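Local coordinates for protein cathepsin L Propeptide (Toxoplasma gondii, PDB 3F75) that is a small, mainly helical propeptide domain of the I29 family, probably inhibitory toward a cathepsin L-like partner, packed against another protein chain, at residues A19-A24 and I48-L53; Q43-I48 and F73-R78; V54-H59 and L68-F73. One frame throughout, in Å; residues are numbered along the deposited sequence.

How the contacts relate
All three contacts use helix 39-60, taking successive, partly overlapping parts of it. Contact 1 sets helix 18-32 against its middle, contact 2 lays residues 73-78 along its earlier turns, and contact 3 folds residues 68-73 back on its last turns. Contacts 1 and 2 share Ile48 and have centres about 9 Å apart; Asn52 ND2 joins them, 2.7 Å from Gly74 O. Met70 CE of contact 3 reaches contact 1, 3.5 Å from Phe49 CE1, the two centres being about 10 Å apart. Contacts 2 and 3, about 12 Å apart between centres, share Phe73 in sequence but do not otherwise touch. A 1,2-ethanediol molecule, probably from the crystallisation liquor, sits at contact 2 on Asp75.

Contact 1 (A19-A24 and I48-L53); sequences AHFQDA and IFKNNL
Phe21 and Ala24 of helix 18-32 pack against Phe49, Lys50 and Leu53 of helix 39-60, the two short helical segments crossing at 104° with their axes 10.4 Å apart. Much of the close packing gathers round one methyl group. Leu53 CD2 lies 3.8 Å from Ala24 CB and also meets Phe21 CD1 at 3.9 Å, where it sits at the edge of the Phe21 ring, near its plane. Ala24 CB in turn comes to the edge of the Phe49 ring, 4.0 Å from CE2, while Phe49 CZ approaches the backbone Ala24 O at 3.6 Å. Phe49 CG is anti to the backbone N (chi1 172°); its ring also meets those of Phe25 and Phe28. Equally close is the aliphatic part of Lys50, which crosses Phe21 at about a right angle, CD lying 3.7 Å from Phe21 CB. The loose side is the partly exposed margin at His20, whose CE1 stays 4.4 Å from Leu53 CD2. The polar end of Lys50 stands apart from the packing: NZ forms a salt bridge with Glu18. Hydrocarbon contacts thus dominate the crossing, and Lys50 lends it methylenes while its charge is balanced by a residue of the same helix as Phe21.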
loop_
_atom_site.group_PDB
_atom_site.type_symbol
_atom_site.label_atom_id
_atom_site.label_comp_id
_atom_site.label_asym_id
_atom_site.label_seq_id
_atom_site.Cartn_x
_atom_site.Cartn_y
_atom_site.Cartn_z
ATOM N N ALA B 19 21.238 -24.422 -14.200
ATOM C CA ALA B 19 20.661 -25.340 -13.226
ATOM C C ALA B 19 20.329 -24.652 -11.901
ATOM O O ALA B 19 19.345 -25.016 -11.269
ATOM C CB ALA B 19 21.585 -26.515 -12.991
ATOM N N HIS B 20 21.134 -23.669 -11.483
ATOM C CA HIS B 20 20.811 -22.888 -10.286
ATOM C C HIS B 20 19.514 -22.096 -10.499
ATOM O O HIS B 20 18.626 -22.108 -9.641
ATOM C CB HIS B 20 21.934 -21.922 -9.884
ATOM C CG HIS B 20 21.508 -20.931 -8.843
ATOM N ND1 HIS B 20 21.123 -19.641 -9.153
ATOM C CD2 HIS B 20 21.335 -21.062 -7.505
ATOM C CE1 HIS B 20 20.755 -19.015 -8.049
ATOM N NE2 HIS B 20 20.877 -19.853 -7.035
ATOM N N PHE B 21 19.424 -21.405 -11.635
ATOM C CA PHE B 21 18.208 -20.675 -11.987
ATOM C C PHE B 21 17.025 -21.625 -12.100
ATOM O O PHE B 21 15.936 -21.316 -11.629
ATOM C CB PHE B 21 18.385 -19.912 -13.298
ATOM C CG PHE B 21 19.269 -18.694 -13.189
ATOM C CD1 PHE B 21 18.933 -17.646 -12.343
ATOM C CD2 PHE B 21 20.407 -18.578 -13.963
ATOM C CE1 PHE B 21 19.737 -16.510 -12.256
ATOM C CE2 PHE B 21 21.223 -17.443 -13.881
ATOM C CZ PHE B 21 20.881 -16.408 -13.031
ATOM N N GLN B 22 17.234 -22.795 -12.695
ATOM C CA GLN B 22 16.152 -23.778 -12.806
ATOM C C GLN B 22 15.662 -24.246 -11.440
ATOM O O GLN B 22 14.455 -24.327 -11.209
ATOM C CB GLN B 22 16.580 -24.970 -13.654
ATOM C CG GLN B 22 16.689 -24.622 -15.137
ATOM C CD GLN B 22 17.304 -25.732 -15.966
ATOM O OE1 GLN B 22 18.034 -26.578 -15.450
ATOM N NE2 GLN B 22 17.017 -25.731 -17.264
ATOM N N ASP B 23 16.587 -24.547 -10.536
ATOM C CA ASP B 23 16.215 -24.924 -9.172
ATOM C C ASP B 23 15.487 -23.784 -8.467
ATOM O O ASP B 23 14.504 -24.001 -7.749
ATOM C CB ASP B 23 17.444 -25.281 -8.338
ATOM C CG ASP B 23 18.100 -26.580 -8.763
ATOM O OD1 ASP B 23 17.447 -27.402 -9.427
ATOM O OD2 ASP B 23 19.279 -26.780 -8.406
ATOM N N ALA B 24 15.998 -22.577 -8.636
ATOM C CA ALA B 24 15.400 -21.424 -7.985
ATOM C C ALA B 24 13.958 -21.217 -8.473
ATOM O O ALA B 24 13.079 -20.855 -7.696
ATOM C CB ALA B 24 16.258 -20.168 -8.235
ATOM N N ILE B 48 11.518 -13.821 -17.020
ATOM C CA ILE B 48 11.252 -12.651 -16.161
ATOM C C ILE B 48 11.760 -12.899 -14.744
ATOM O O ILE B 48 12.418 -12.034 -14.150
ATOM C CB ILE B 48 9.757 -12.281 -16.133
ATOM C CG1 ILE B 48 9.321 -11.828 -17.522
ATOM C CG2 ILE B 48 9.469 -11.167 -15.092
ATOM C CD1 ILE B 48 7.796 -11.665 -17.701
ATOM N N PHE B 49 11.460 -14.087 -14.224
ATOM C CA PHE B 49 11.943 -14.519 -12.912
ATOM C C PHE B 49 13.468 -14.451 -12.799
ATOM O O PHE B 49 14.000 -13.893 -11.834
ATOM C CB PHE B 49 11.466 -15.945 -12.591
ATOM C CG PHE B 49 12.088 -16.517 -11.337
ATOM C CD1 PHE B 49 11.561 -16.227 -10.092
ATOM C CD2 PHE B 49 13.209 -17.345 -11.410
ATOM C CE1 PHE B 49 12.138 -16.739 -8.942
ATOM C CE2 PHE B 49 13.780 -17.856 -10.275
ATOM C CZ PHE B 49 13.250 -17.558 -9.034
ATOM N N LYS B 50 14.164 -15.009 -13.781
ATOM C CA LYS B 50 15.620 -14.963 -13.792
ATOM C C LYS B 50 16.124 -13.526 -13.774
ATOM O O LYS B 50 17.015 -13.187 -12.998
ATOM C CB LYS B 50 16.182 -15.671 -15.021
ATOM C CG LYS B 50 16.037 -17.169 -14.969
ATOM C CD LYS B 50 16.962 -17.842 -15.968
ATOM C CE LYS B 50 16.508 -17.673 -17.407
ATOM N NZ LYS B 50 17.512 -18.293 -18.329
ATOM N N ASN B 51 15.546 -12.684 -14.619
ATOM C CA ASN B 51 15.945 -11.286 -14.664
ATOM C C ASN B 51 15.747 -10.578 -13.329
ATOM O O ASN B 51 16.642 -9.843 -12.872
ATOM C CB ASN B 51 15.201 -10.537 -15.767
ATOM C CG ASN B 51 15.752 -10.850 -17.161
ATOM O OD1 ASN B 51 16.886 -11.326 -17.311
ATOM N ND2 ASN B 51 14.948 -10.586 -18.182
ATOM N N ASN B 52 14.602 -10.818 -12.697
ATOM C CA ASN B 52 14.327 -10.240 -11.369
ATOM C C ASN B 52 15.259 -10.783 -10.283
ATOM O O ASN B 52 15.717 -10.041 -9.405
ATOM C CB ASN B 52 12.886 -10.500 -10.941
ATOM C CG ASN B 52 11.873 -9.738 -11.760
ATOM O OD1 ASN B 52 12.166 -8.659 -12.300
ATOM N ND2 ASN B 52 10.650 -10.290 -11.845
ATOM N N LEU B 53 15.518 -12.082 -10.330
ATOM C CA LEU B 53 16.412 -12.731 -9.378
ATOM C C LEU B 53 17.821 -12.132 -9.468
ATOM O O LEU B 53 18.459 -11.831 -8.442
ATOM C CB LEU B 53 16.442 -14.246 -9.629
ATOM C CG LEU B 53 17.204 -15.084 -8.601
ATOM C CD1 LEU B 53 16.587 -14.905 -7.209
ATOM C CD2 LEU B 53 17.245 -16.559 -8.992
#

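Contact 2 (Q43-I48 and F73-R78); sequences QRRYAI and FGDLSR. With EDO (1,2-ethanediol), chain F.
Arg45 and Ile48 face the turn at Asp75 and Leu76. The Arg45 chain bends at chi2 (-87°), which folds CD back to 3.5 Å from Asp75 OD2. Beyond it, NH1 donates to Asp75 O at 2.8 Å with an N-H...O angle of 153°; the acceptor lies close to the guanidinium plane, and the donor in the carbonyl plane. The guanidinium and carboxylate planes stand 70° apart, and their charged atoms do not pair: Arg45 has salt bridges to Glu41 and Glu80 instead. Asp75 CG takes the crowded position between the backbone N and the carbonyl carbon. Its OD2 has Tyr36 OH as protein partner, besides an unusually short bond of 2.5 Å from O2 of 1,2-ethanediol, a molecule probably from the crystallisation liquor. Ile48 CG2 presses on the peptide after Leu76, 3.4 Å from Leu76 C. Within the helix, Ile48 CD1 lies over one face of the Arg44 guanidinium, offset toward its rim; Arg44 NH1 itself pairs with Glu80. Residues 73-76 form a type I beta turn, and Ser77 follows as N-cap of helix 78-84: its side chain caps a backbone N there while Ser77 N bonds to Glu80 OE1, consistent with a capping box.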
loop_
_atom_site.group_PDB
_atom_site.type_symbol
_atom_site.label_atom_id
_atom_site.label_comp_id
_atom_site.label_asym_id
_atom_site.label_seq_id
_atom_site.Cartn_x
_atom_site.Cartn_y
_atom_site.Cartn_z
ATOM N N GLN B 43 7.955 -20.380 -20.112
ATOM C CA GLN B 43 9.258 -19.897 -20.575
ATOM C C GLN B 43 9.378 -18.367 -20.438
ATOM O O GLN B 43 10.423 -17.891 -20.028
ATOM C CB GLN B 43 9.598 -20.384 -22.002
ATOM C CG GLN B 43 8.681 -19.905 -23.096
ATOM C CD GLN B 43 8.833 -20.658 -24.455
ATOM O OE1 GLN B 43 9.051 -21.874 -24.510
ATOM N NE2 GLN B 43 8.673 -19.920 -25.545
ATOM N N ARG B 44 8.311 -17.618 -20.742
ATOM C CA ARG B 44 8.298 -16.164 -20.510
ATOM C C ARG B 44 8.466 -15.820 -19.022
ATOM O O ARG B 44 9.232 -14.940 -18.667
ATOM C CB ARG B 44 7.000 -15.529 -21.031
ATOM C CG ARG B 44 6.844 -14.024 -20.655
ATOM C CD ARG B 44 5.428 -13.427 -20.940
ATOM N NE ARG B 44 5.320 -12.028 -20.493
ATOM C CZ ARG B 44 5.925 -10.991 -21.086
ATOM N NH1 ARG B 44 5.781 -9.764 -20.600
ATOM N NH2 ARG B 44 6.684 -11.165 -22.169
ATOM N N ARG B 45 7.727 -16.513 -18.163
ATOM C CA ARG B 45 7.752 -16.253 -16.744
ATOM C C ARG B 45 9.095 -16.674 -16.122
ATOM O O ARG B 45 9.583 -16.032 -15.202
ATOM C CB ARG B 45 6.583 -16.969 -16.061
ATOM C CG ARG B 45 5.239 -16.471 -16.519
ATOM C CD ARG B 45 4.753 -15.268 -15.731
ATOM N NE ARG B 45 3.735 -14.588 -16.523
ATOM C CZ ARG B 45 3.711 -13.297 -16.822
ATOM N NH1 ARG B 45 4.620 -12.460 -16.356
ATOM N NH2 ARG B 45 2.742 -12.840 -17.592
ATOM N N TYR B 46 9.697 -17.733 -16.647
ATOM C CA TYR B 46 11.021 -18.147 -16.211
ATOM C C TYR B 46 12.060 -17.061 -16.527
ATOM O O TYR B 46 12.908 -16.722 -15.678
ATOM C CB TYR B 46 11.397 -19.450 -16.900
ATOM C CG TYR B 46 12.786 -19.971 -16.584
ATOM C CD1 TYR B 46 13.210 -20.120 -15.277
ATOM C CD2 TYR B 46 13.651 -20.358 -17.600
ATOM C CE1 TYR B 46 14.473 -20.603 -14.981
ATOM C CE2 TYR B 46 14.908 -20.851 -17.317
ATOM C CZ TYR B 46 15.314 -20.968 -15.994
ATOM O OH TYR B 46 16.557 -21.457 -15.681
ATOM N N ALA B 47 11.976 -16.514 -17.739
ATOM C CA ALA B 47 12.906 -15.471 -18.165
ATOM C C ALA B 47 12.758 -14.217 -17.303
ATOM O O ALA B 47 13.761 -13.639 -16.878
ATOM C CB ALA B 47 12.716 -15.134 -19.647
ATOM N N ILE B 48 11.518 -13.821 -17.020
ATOM C CA ILE B 48 11.252 -12.651 -16.161
ATOM C C ILE B 48 11.760 -12.899 -14.744
ATOM O O ILE B 48 12.418 -12.034 -14.150
ATOM C CB ILE B 48 9.757 -12.281 -16.133
ATOM C CG1 ILE B 48 9.321 -11.828 -17.522
ATOM C CG2 ILE B 48 9.469 -11.167 -15.092
ATOM C CD1 ILE B 48 7.796 -11.665 -17.701
ATOM N N PHE B 73 5.537 -11.411 -6.525
ATOM C CA PHE B 73 5.598 -10.666 -7.791
ATOM C C PHE B 73 6.808 -11.056 -8.636
ATOM O O PHE B 73 7.083 -10.413 -9.663
ATOM C CB PHE B 73 5.699 -9.166 -7.529
ATOM C CG PHE B 73 4.632 -8.630 -6.632
ATOM C CD1 PHE B 73 3.292 -8.770 -6.970
ATOM C CD2 PHE B 73 4.960 -7.922 -5.491
ATOM C CE1 PHE B 73 2.296 -8.262 -6.168
ATOM C CE2 PHE B 73 3.946 -7.387 -4.673
ATOM C CZ PHE B 73 2.625 -7.565 -5.011
ATOM N N GLY B 74 7.515 -12.112 -8.227
ATOM C CA GLY B 74 8.793 -12.510 -8.856
ATOM C C GLY B 74 8.782 -12.821 -10.347
ATOM O O GLY B 74 9.802 -12.705 -11.020
ATOM N N ASP B 75 7.637 -13.230 -10.868
ATOM C CA ASP B 75 7.515 -13.570 -12.292
ATOM C C ASP B 75 6.786 -12.506 -13.115
ATOM O O ASP B 75 6.342 -12.790 -14.230
ATOM C CB ASP B 75 6.874 -14.969 -12.466
ATOM C CG ASP B 75 5.436 -15.054 -11.941
ATOM O OD1 ASP B 75 5.024 -14.199 -11.136
ATOM O OD2 ASP B 75 4.715 -16.004 -12.335
ATOM N N LEU B 76 6.737 -11.264 -12.603
ATOM C CA LEU B 76 6.115 -10.141 -13.305
ATOM C C LEU B 76 7.163 -9.097 -13.686
ATOM O O LEU B 76 8.099 -8.811 -12.912
ATOM C CB LEU B 76 5.076 -9.450 -12.423
ATOM C CG LEU B 76 4.026 -10.335 -11.770
ATOM C CD1 LEU B 76 3.182 -9.539 -10.805
ATOM C CD2 LEU B 76 3.144 -11.023 -12.832
ATOM N N SER B 77 6.988 -8.524 -14.869
ATOM C CA SER B 77 7.781 -7.388 -15.315
ATOM C C SER B 77 7.183 -6.134 -14.718
ATOM O O SER B 77 6.053 -6.159 -14.204
ATOM C CB SER B 77 7.718 -7.286 -16.830
ATOM O OG SER B 77 6.391 -6.967 -17.247
ATOM N N ARG B 78 7.917 -5.030 -14.808
ATOM C CA ARG B 78 7.426 -3.758 -14.299
ATOM C C ARG B 78 6.078 -3.379 -14.917
ATOM O O ARG B 78 5.168 -2.948 -14.210
ATOM C CB ARG B 78 8.439 -2.646 -14.537
ATOM C CG ARG B 78 7.894 -1.267 -14.217
ATOM C CD ARG B 78 8.992 -0.247 -14.032
ATOM N NE ARG B 78 8.444 1.099 -13.868
ATOM C CZ ARG B 78 9.179 2.212 -13.793
ATOM N NH1 ARG B 78 10.510 2.157 -13.877
ATOM N NH2 ARG B 78 8.582 3.397 -13.661
HETATM C C1 EDO F . 0.003 -15.096 -11.863
HETATM O O1 EDO F . 0.177 -15.483 -10.485
HETATM C C2 EDO F . 1.352 -14.945 -12.564
HETATM O O2 EDO F . 2.192 -16.040 -12.190
#

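Contact 3 (V54-H59 and L68-F73)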
loop_
_atom_site.group_PDB
_atom_site.type_symbol
_atom_site.label_atom_id
_atom_site.label_comp_id
_atom_site.label_asym_id
_atom_site.label_seq_id
_atom_site.Cartn_x
_atom_site.Cartn_y
_atom_site.Cartn_z
ATOM N N VAL B 54 18.304 -11.951 -10.693
ATOM C CA VAL B 54 19.624 -11.368 -10.911
ATOM C C VAL B 54 19.629 -9.930 -10.386
ATOM O O VAL B 54 20.566 -9.506 -9.682
ATOM C CB VAL B 54 20.050 -11.426 -12.403
ATOM C CG1 VAL B 54 21.275 -10.547 -12.641
ATOM C CG2 VAL B 54 20.320 -12.869 -12.831
ATOM N N TYR B 55 18.554 -9.200 -10.676
ATOM C CA TYR B 55 18.433 -7.843 -10.183
ATOM C C TYR B 55 18.517 -7.747 -8.675
ATOM O O TYR B 55 19.226 -6.901 -8.155
ATOM C CB TYR B 55 17.116 -7.235 -10.645
ATOM C CG TYR B 55 16.920 -5.826 -10.151
ATOM C CD1 TYR B 55 17.549 -4.770 -10.775
ATOM C CD2 TYR B 55 16.106 -5.553 -9.056
ATOM C CE1 TYR B 55 17.378 -3.481 -10.334
ATOM C CE2 TYR B 55 15.909 -4.253 -8.621
ATOM C CZ TYR B 55 16.559 -3.230 -9.252
ATOM O OH TYR B 55 16.385 -1.935 -8.843
ATOM N N ILE B 56 17.777 -8.618 -7.983
ATOM C CA ILE B 56 17.693 -8.617 -6.534
ATOM C C ILE B 56 19.062 -8.915 -5.938
ATOM O O ILE B 56 19.559 -8.161 -5.083
ATOM C CB ILE B 56 16.638 -9.658 -6.050
ATOM C CG1 ILE B 56 15.234 -9.191 -6.430
ATOM C CG2 ILE B 56 16.736 -9.924 -4.541
ATOM C CD1 ILE B 56 14.155 -10.274 -6.265
ATOM N N HIS B 57 19.671 -10.004 -6.413
ATOM C CA HIS B 57 20.983 -10.412 -5.966
ATOM C C HIS B 57 22.030 -9.320 -6.161
ATOM O O HIS B 57 22.809 -9.036 -5.255
ATOM C CB HIS B 57 21.420 -11.662 -6.709
ATOM C CG HIS B 57 22.819 -12.086 -6.389
ATOM N ND1 HIS B 57 23.180 -12.566 -5.149
ATOM C CD2 HIS B 57 23.939 -12.119 -7.146
ATOM C CE1 HIS B 57 24.464 -12.876 -5.154
ATOM N NE2 HIS B 57 24.949 -12.611 -6.353
ATOM N N THR B 58 22.072 -8.731 -7.350
ATOM C CA THR B 58 23.013 -7.643 -7.630
ATOM C C THR B 58 22.789 -6.440 -6.731
ATOM O O THR B 58 23.742 -5.882 -6.183
ATOM C CB THR B 58 22.902 -7.184 -9.076
ATOM O OG1 THR B 58 23.220 -8.285 -9.916
ATOM C CG2 THR B 58 23.874 -6.037 -9.360
ATOM N N HIS B 59 21.524 -6.051 -6.590
ATOM C CA HIS B 59 21.152 -4.912 -5.742
ATOM C C HIS B 59 21.661 -5.104 -4.309
ATOM O O HIS B 59 22.249 -4.201 -3.701
ATOM C CB HIS B 59 19.622 -4.767 -5.736
ATOM C CG HIS B 59 19.138 -3.354 -5.711
ATOM N ND1 HIS B 59 18.844 -2.695 -4.536
ATOM C CD2 HIS B 59 18.869 -2.480 -6.715
ATOM C CE1 HIS B 59 18.420 -1.476 -4.815
ATOM N NE2 HIS B 59 18.418 -1.319 -6.128
ATOM N N LEU B 68 16.370 -5.932 -0.924
ATOM C CA LEU B 68 15.304 -6.484 -1.736
ATOM C C LEU B 68 15.195 -7.967 -1.448
ATOM O O LEU B 68 16.162 -8.598 -1.005
ATOM C CB LEU B 68 15.605 -6.301 -3.224
ATOM C CG LEU B 68 15.846 -4.881 -3.728
ATOM C CD1 LEU B 68 16.043 -4.867 -5.236
ATOM C CD2 LEU B 68 14.681 -3.962 -3.315
ATOM N N LYS B 69 14.031 -8.533 -1.732
ATOM C CA LYS B 69 13.847 -9.969 -1.595
ATOM C C LYS B 69 12.833 -10.455 -2.590
ATOM O O LYS B 69 11.830 -9.786 -2.842
ATOM C CB LYS B 69 13.380 -10.299 -0.172
ATOM C CG LYS B 69 13.341 -11.775 0.168
ATOM C CD LYS B 69 12.754 -11.956 1.571
ATOM C CE LYS B 69 12.555 -13.418 1.904
ATOM N NZ LYS B 69 13.847 -14.116 1.882
ATOM N N MET B 70 13.087 -11.631 -3.154
ATOM C CA MET B 70 12.094 -12.292 -3.994
ATOM C C MET B 70 10.742 -12.435 -3.256
ATOM O O MET B 70 10.685 -12.602 -2.040
ATOM C CB MET B 70 12.631 -13.672 -4.434
ATOM C CG MET B 70 11.680 -14.473 -5.328
ATOM S SD MET B 70 11.338 -13.694 -6.913
ATOM C CE MET B 70 12.965 -13.613 -7.656
ATOM N N ASN B 71 9.645 -12.349 -3.998
ATOM C CA ASN B 71 8.330 -12.412 -3.400
ATOM C C ASN B 71 7.308 -12.856 -4.445
ATOM O O ASN B 71 7.705 -13.275 -5.535
ATOM C CB ASN B 71 7.968 -11.058 -2.780
ATOM C CG ASN B 71 7.916 -9.936 -3.797
ATOM O OD1 ASN B 71 7.499 -10.128 -4.935
ATOM N ND2 ASN B 71 8.325 -8.748 -3.379
ATOM N N HIS B 72 6.015 -12.765 -4.148
ATOM C CA HIS B 72 5.010 -13.331 -5.087
ATOM C C HIS B 72 4.855 -12.551 -6.398
ATOM O O HIS B 72 4.162 -13.016 -7.304
ATOM C CB HIS B 72 3.640 -13.632 -4.427
ATOM C CG HIS B 72 2.870 -12.428 -3.967
ATOM N ND1 HIS B 72 1.943 -12.499 -2.953
ATOM C CD2 HIS B 72 2.880 -11.137 -4.368
ATOM C CE1 HIS B 72 1.410 -11.307 -2.753
ATOM N NE2 HIS B 72 1.968 -10.459 -3.594
ATOM N N PHE B 73 5.537 -11.411 -6.525
ATOM C CA PHE B 73 5.598 -10.666 -7.791
ATOM C C PHE B 73 6.808 -11.056 -8.636
ATOM O O PHE B 73 7.083 -10.413 -9.663
ATOM C CB PHE B 73 5.699 -9.166 -7.529
ATOM C CG PHE B 73 4.632 -8.630 -6.632
ATOM C CD1 PHE B 73 3.292 -8.770 -6.970
ATOM C CD2 PHE B 73 4.960 -7.922 -5.491
ATOM C CE1 PHE B 73 2.296 -8.262 -6.168
ATOM C CE2 PHE B 73 3.946 -7.387 -4.673
ATOM C CZ PHE B 73 2.625 -7.565 -5.011
#
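Leu68 has its CG anti to the carbonyl carbon (chi1 -57°) and, with chi2 extended at -176°, presents CD1 to Tyr55 and His59 on helix 39-60. That methyl lies over one face of the His59 ring in a CH-pi contact, 3.8 Å from the ring centroid and offset toward the rim, near CG and ND1. Tyr55 CE2 touches the same methyl at 3.4 Å. The two aromatic side chains therefore share one leucine branch, and the His59 ring also stacks with that of Tyr64.

Ile56 works with both of its branches. CG2, anti to the backbone N, packs 4.0 Å from Leu68 CB, while CD1 extends over the following backbone to 3.6 Å from Met70 N. Met70, bent at both chi2 and chi3, brings its methyl CE back to 3.8 Å from Ile56 CD1, and its side chain also touches Phe49 and Leu53. Further along, Asn71 OD1 accepts from Phe73 N at 2.8 Å, an Asx turn before residues 73-78 pack on the same helix; Asn71 ND2 bonds to the backbone of the other protein chain.

Apolar packing thus joins the last turns of helix 39-60 to the chain emerging from strand 66-68. Leu68 continues an antiparallel ladder with a strand of the other chain, and the loop then runs on toward helix 78-84.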